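Local coordinates for putative exported protein (Bordetella parapertussis, PDB 3OCJ) that is of unknown function but carries a Rossmann-like methyltransferase domain and so probably binds S-adenosylmethionine and transfers its methyl group, at residues A123-G128 with V147-D152; Y151-L156 with L174-A179. All blocks are in the same frame, centred on the assembly; numbering follows the deposited sequence.

Contact 1: A123-G128 with V147-D152; sequences ASVPCG and VGIDYD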
loop_
_atom_site.group_PDB
_atom_site.type_symbol
_atom_site.label_atom_id
_atom_site.label_comp_id
_atom_site.label_asym_id
_atom_site.label_seq_id
_atom_site.Cartn_x
_atom_site.Cartn_y
_atom_site.Cartn_z
ATOM N N ALA A 123 13.100 -4.849 -9.664
ATOM C CA ALA A 123 12.643 -5.612 -8.502
ATOM C C ALA A 123 11.466 -4.927 -7.827
ATOM O O ALA A 123 11.392 -3.706 -7.805
ATOM C CB ALA A 123 13.777 -5.777 -7.509
ATOM N N SER A 124 10.558 -5.712 -7.256
ATOM C CA SER A 124 9.502 -5.179 -6.415
ATOM C C SER A 124 9.585 -5.852 -5.046
ATOM O O SER A 124 9.654 -7.083 -4.967
ATOM C CB SER A 124 8.127 -5.415 -7.047
ATOM O OG SER A 124 7.091 -4.906 -6.214
ATOM N N VAL A 125 9.568 -5.047 -3.981
ATOM C CA VAL A 125 9.809 -5.537 -2.624
ATOM C C VAL A 125 8.979 -4.695 -1.658
ATOM O O VAL A 125 9.290 -3.522 -1.456
ATOM C CB VAL A 125 11.303 -5.364 -2.224
ATOM C CG1 VAL A 125 11.573 -6.003 -0.852
ATOM C CG2 VAL A 125 12.250 -5.919 -3.308
ATOM N N PRO A 126 7.912 -5.262 -1.062
ATOM C CA PRO A 126 7.359 -6.606 -1.254
ATOM C C PRO A 126 6.531 -6.634 -2.527
ATOM O O PRO A 126 5.762 -5.695 -2.786
ATOM C CB PRO A 126 6.458 -6.773 -0.031
ATOM C CG PRO A 126 5.958 -5.379 0.240
ATOM C CD PRO A 126 7.078 -4.446 -0.152
ATOM N N CYS A 127 6.699 -7.675 -3.329
ATOM C CA CYS A 127 6.126 -7.663 -4.667
ATOM C C CYS A 127 4.617 -7.845 -4.727
ATOM O O CYS A 127 3.979 -7.408 -5.688
ATOM C CB CYS A 127 6.816 -8.677 -5.585
ATOM S SG CYS A 127 6.602 -10.398 -5.108
ATOM N N GLY A 128 4.042 -8.477 -3.706
ATOM C CA GLY A 128 2.634 -8.833 -3.764
ATOM C C GLY A 128 2.353 -9.582 -5.057
ATOM O O GLY A 128 3.132 -10.447 -5.466
ATOM N N VAL A 147 11.972 -9.170 -10.898
ATOM C CA VAL A 147 12.291 -9.898 -9.675
ATOM C C VAL A 147 11.270 -9.514 -8.612
ATOM O O VAL A 147 11.020 -8.335 -8.371
ATOM C CB VAL A 147 13.715 -9.573 -9.180
ATOM C CG1 VAL A 147 14.027 -10.332 -7.884
ATOM C CG2 VAL A 147 14.743 -9.906 -10.253
ATOM N N GLY A 148 10.648 -10.510 -7.994
ATOM C CA GLY A 148 9.696 -10.235 -6.930
ATOM C C GLY A 148 10.165 -10.846 -5.632
ATOM O O GLY A 148 10.525 -12.015 -5.596
ATOM N N ILE A 149 10.158 -10.063 -4.560
ATOM C CA ILE A 149 10.534 -10.574 -3.251
ATOM C C ILE A 149 9.359 -10.347 -2.312
ATOM O O ILE A 149 8.819 -9.245 -2.240
ATOM C CB ILE A 149 11.786 -9.841 -2.710
ATOM C CG1 ILE A 149 12.950 -9.998 -3.699
ATOM C CG2 ILE A 149 12.169 -10.365 -1.329
ATOM C CD1 ILE A 149 14.257 -9.418 -3.203
ATOM N N ASP A 150 8.943 -11.384 -1.602
ATOM C CA ASP A 150 7.857 -11.229 -0.639
ATOM C C ASP A 150 8.014 -12.306 0.413
ATOM O O ASP A 150 8.517 -13.384 0.121
ATOM C CB ASP A 150 6.491 -11.328 -1.337
ATOM C CG ASP A 150 5.387 -10.609 -0.578
ATOM O OD1 ASP A 150 5.132 -10.965 0.589
ATOM O OD2 ASP A 150 4.745 -9.702 -1.155
ATOM N N TYR A 151 7.595 -12.007 1.633
ATOM C CA TYR A 151 7.712 -12.984 2.709
ATOM C C TYR A 151 6.478 -13.874 2.772
ATOM O O TYR A 151 6.497 -14.939 3.403
ATOM C CB TYR A 151 7.907 -12.274 4.047
ATOM C CG TYR A 151 8.632 -13.091 5.089
ATOM C CD1 TYR A 151 9.525 -14.092 4.727
ATOM C CD2 TYR A 151 8.451 -12.827 6.436
ATOM C CE1 TYR A 151 10.196 -14.830 5.690
ATOM C CE2 TYR A 151 9.114 -13.555 7.398
ATOM C CZ TYR A 151 9.982 -14.551 7.020
ATOM O OH TYR A 151 10.642 -15.266 7.987
ATOM N N ASP A 152 5.408 -13.443 2.113
ATOM C CA ASP A 152 4.152 -14.193 2.116
ATOM C C ASP A 152 4.107 -15.149 0.923
ATOM O O ASP A 152 4.056 -14.711 -0.229
ATOM C CB ASP A 152 2.986 -13.205 2.040
ATOM C CG ASP A 152 1.632 -13.881 2.089
ATOM O OD1 ASP A 152 1.574 -15.120 2.231
ATOM O OD2 ASP A 152 0.622 -13.159 1.991
#
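Ser124 and Ile149 carry the backbone bonds that zip two parallel strands together: Ser124 N gives its hydrogen to Val147 O at 2.9 Å, and Ile149 N gives one to Ser124 O at 3.0 Å, the latter nearly straight (170° at the hydrogen). Past the strand end the chain turns at the cis peptide before Pro126. Cys127 N still reaches Ile149 O, at 2.9 Å, but from above the carbonyl plane, and the same oxygen also receives a CA-H...O contact from Pro126 CA.

Among side-chain bonds, the carboxylate of Asp150 grips two backbone amides with its two oxygens. OD2 takes Gly128 N at 2.9 Å through its anti lone pair, while OD1 accepts from Asp152 N and closes an Asx turn. Asp150 CG, placed anti to the backbone N (chi1 -155°), sits 4.0 Å from Pro126 CB. Ser124 OG hydrogen-bonds Glu132 OE2 outside the contact.

Apolar side chains also meet. Val125 and Ile149 lie side by side, pointing the same way, with Val125 CG2 4.0 Å from Ile149 CB. Cys127, with SG between its backbone N and carbonyl carbon (chi1 65°), lays CB and SG over Gly148, SG standing 3.6 Å from Gly148 CA, where no side chain intervenes.

A glycine-containing loop after the first strand and an acidic residue ending the second are characteristic of the Rossmann-like methyltransferase fold, in whose relatives this region holds S-adenosylmethionine.

Contact 2: Y151-L156 with L174-A179; sequences YDPEAL and LHRQDA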
loop_
_atom_site.group_PDB
_atom_site.type_symbol
_atom_site.label_atom_id
_atom_site.label_comp_id
_atom_site.label_asym_id
_atom_site.label_seq_id
_atom_site.Cartn_x
_atom_site.Cartn_y
_atom_site.Cartn_z
ATOM N N TYR A 151 7.595 -12.007 1.633
ATOM C CA TYR A 151 7.712 -12.984 2.709
ATOM C C TYR A 151 6.478 -13.874 2.772
ATOM O O TYR A 151 6.497 -14.939 3.403
ATOM C CB TYR A 151 7.907 -12.274 4.047
ATOM C CG TYR A 151 8.632 -13.091 5.089
ATOM C CD1 TYR A 151 9.525 -14.092 4.727
ATOM C CD2 TYR A 151 8.451 -12.827 6.436
ATOM C CE1 TYR A 151 10.196 -14.830 5.690
ATOM C CE2 TYR A 151 9.114 -13.555 7.398
ATOM C CZ TYR A 151 9.982 -14.551 7.020
ATOM O OH TYR A 151 10.642 -15.266 7.987
ATOM N N ASP A 152 5.408 -13.443 2.113
ATOM C CA ASP A 152 4.152 -14.193 2.116
ATOM C C ASP A 152 4.107 -15.149 0.923
ATOM O O ASP A 152 4.056 -14.711 -0.229
ATOM C CB ASP A 152 2.986 -13.205 2.040
ATOM C CG ASP A 152 1.632 -13.881 2.089
ATOM O OD1 ASP A 152 1.574 -15.120 2.231
ATOM O OD2 ASP A 152 0.622 -13.159 1.991
ATOM N N PRO A 153 4.119 -16.462 1.181
ATOM C CA PRO A 153 4.076 -17.422 0.071
ATOM C C PRO A 153 2.818 -17.248 -0.780
ATOM O O PRO A 153 2.849 -17.526 -1.971
ATOM C CB PRO A 153 4.038 -18.784 0.777
ATOM C CG PRO A 153 4.490 -18.528 2.171
ATOM C CD PRO A 153 4.122 -17.121 2.499
ATOM N N GLU A 154 1.728 -16.792 -0.171
ATOM C CA GLU A 154 0.492 -16.551 -0.910
ATOM C C GLU A 154 0.647 -15.403 -1.900
ATOM O O GLU A 154 0.011 -15.395 -2.956
ATOM C CB GLU A 154 -0.669 -16.254 0.042
ATOM C CG GLU A 154 -1.142 -17.460 0.825
ATOM C CD GLU A 154 -1.599 -18.585 -0.083
ATOM O OE1 GLU A 154 -2.425 -18.328 -0.987
ATOM O OE2 GLU A 154 -1.131 -19.727 0.105
ATOM N N ALA A 155 1.479 -14.424 -1.554
ATOM C CA ALA A 155 1.769 -13.327 -2.468
ATOM C C ALA A 155 2.484 -13.854 -3.713
ATOM O O ALA A 155 2.138 -13.492 -4.839
ATOM C CB ALA A 155 2.613 -12.254 -1.774
ATOM N N LEU A 156 3.482 -14.704 -3.501
ATOM C CA LEU A 156 4.250 -15.248 -4.617
ATOM C C LEU A 156 3.384 -16.130 -5.513
ATOM O O LEU A 156 3.443 -16.018 -6.731
ATOM C CB LEU A 156 5.474 -16.006 -4.109
ATOM C CG LEU A 156 6.389 -15.127 -3.256
ATOM C CD1 LEU A 156 7.607 -15.901 -2.815
ATOM C CD2 LEU A 156 6.813 -13.853 -4.019
ATOM N N LEU A 174 11.042 -15.191 -8.526
ATOM C CA LEU A 174 10.440 -14.884 -7.242
ATOM C C LEU A 174 11.255 -15.462 -6.096
ATOM O O LEU A 174 11.806 -16.562 -6.193
ATOM C CB LEU A 174 9.018 -15.436 -7.182
ATOM C CG LEU A 174 8.042 -14.914 -8.237
ATOM C CD1 LEU A 174 6.732 -15.658 -8.093
ATOM C CD2 LEU A 174 7.816 -13.407 -8.119
ATOM N N HIS A 175 11.305 -14.718 -5.000
ATOM C CA HIS A 175 12.043 -15.127 -3.817
ATOM C C HIS A 175 11.202 -14.905 -2.582
ATOM O O HIS A 175 10.655 -13.823 -2.383
ATOM C CB HIS A 175 13.324 -14.312 -3.673
ATOM C CG HIS A 175 14.220 -14.380 -4.865
ATOM N ND1 HIS A 175 15.081 -15.434 -5.091
ATOM C CD2 HIS A 175 14.392 -13.525 -5.900
ATOM C CE1 HIS A 175 15.742 -15.223 -6.214
ATOM N NE2 HIS A 175 15.344 -14.072 -6.724
ATOM N N ARG A 176 11.097 -15.932 -1.749
ATOM C CA ARG A 176 10.447 -15.797 -0.455
ATOM C C ARG A 176 11.525 -15.350 0.523
ATOM O O ARG A 176 12.422 -16.127 0.881
ATOM C CB ARG A 176 9.827 -17.132 -0.013
ATOM C CG ARG A 176 8.611 -17.013 0.921
ATOM C CD ARG A 176 8.990 -16.974 2.396
ATOM N NE ARG A 176 8.176 -17.899 3.187
ATOM C CZ ARG A 176 7.655 -17.626 4.382
ATOM N NH1 ARG A 176 7.853 -16.447 4.948
ATOM N NH2 ARG A 176 6.933 -18.536 5.020
ATOM N N GLN A 177 11.432 -14.096 0.948
ATOM C CA GLN A 177 12.409 -13.488 1.836
ATOM C C GLN A 177 11.708 -12.425 2.658
ATOM O O GLN A 177 10.751 -11.802 2.199
ATOM C CB GLN A 177 13.528 -12.803 1.041
ATOM C CG GLN A 177 14.397 -13.721 0.197
ATOM C CD GLN A 177 15.479 -12.968 -0.560
ATOM O OE1 GLN A 177 16.185 -13.542 -1.390
ATOM N NE2 GLN A 177 15.616 -11.677 -0.276
ATOM N N ASP A 178 12.188 -12.227 3.878
ATOM C CA ASP A 178 11.786 -11.092 4.695
ATOM C C ASP A 178 12.342 -9.817 4.077
ATOM O O ASP A 178 13.557 -9.605 4.034
ATOM C CB ASP A 178 12.346 -11.284 6.101
ATOM C CG ASP A 178 11.944 -10.172 7.061
ATOM O OD1 ASP A 178 11.309 -9.180 6.647
ATOM O OD2 ASP A 178 12.283 -10.324 8.249
ATOM N N ALA A 179 11.451 -8.963 3.591
ATOM C CA ALA A 179 11.863 -7.701 2.996
ATOM C C ALA A 179 12.796 -6.884 3.895
ATOM O O ALA A 179 13.700 -6.215 3.408
ATOM C CB ALA A 179 10.638 -6.872 2.606
#
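Leu156 and Leu174 make the close-packed end of this contact, sliding past each other in opposite directions. Leu174 CD1 reaches the first turn of the helix, 3.6 Å from Leu156 O, while Leu156 CD2 stands 4.2 Å from Leu174 CB. The other branch of Leu156, CD1, presses on the strand backbone, 3.6 Å from Arg176 N, and also touches Arg176 CB. Cys127 and Asp150 meet the Leu156 side chain too, so the leucine packs against strand 145-150 and the loop after strand 121-124 as well as strand 172-176.

Helix 153-163 is the crossover of a beta-alpha-beta unit of the Rossmann-like fold, linking strand 145-150 to strand 172-176, an outermost strand of the sheet. Asp152 is its N-cap: OD1 accepts from Glu154 N at 2.9 Å, met from well above the carboxylate plane.

On the exposed side, Asp178 CB makes a CH-pi contact with the Tyr151 ring, 4.0 Å from its centroid and 2° off the normal; the carboxylate is held by Lys181 and Trp180 N. Over the opposite face comes Arg176, its chain bent at chi2 (-89°), which sets CD, and again at chi3. The cation-pi contact is off-centre, CZ lying 4.5 Å from the ring centroid; NH1 sits implausibly close to the ring, so the guanidinium's exact placement is doubtful. Pro153 CG and CD lie over a guanidinium face, CG 3.8 Å from Arg176 NH2.

How the contacts relate
Contacts 1 and 2 meet on strand 145-150, which has strand 121-124 on one side in the sheet and strand 172-176 on the other. Residues 151-156 of contact 2 start where that strand ends, sharing Tyr151 and Asp152 with contact 1. The contact centres lie 6 Å apart. Probable backbone hydrogen bonds tie the two together, from His175 N to Gly148 O (2.9 Å) and from Asp150 N to His175 O (3.1 Å). Side chains also meet, Cys127 SG lying 3.6 Å from Leu156 CD2. A bound palmitic acid is about 8 Å from the Pro126 side chain in contact 1 but about 14 Å from that of Tyr151 in contact 2.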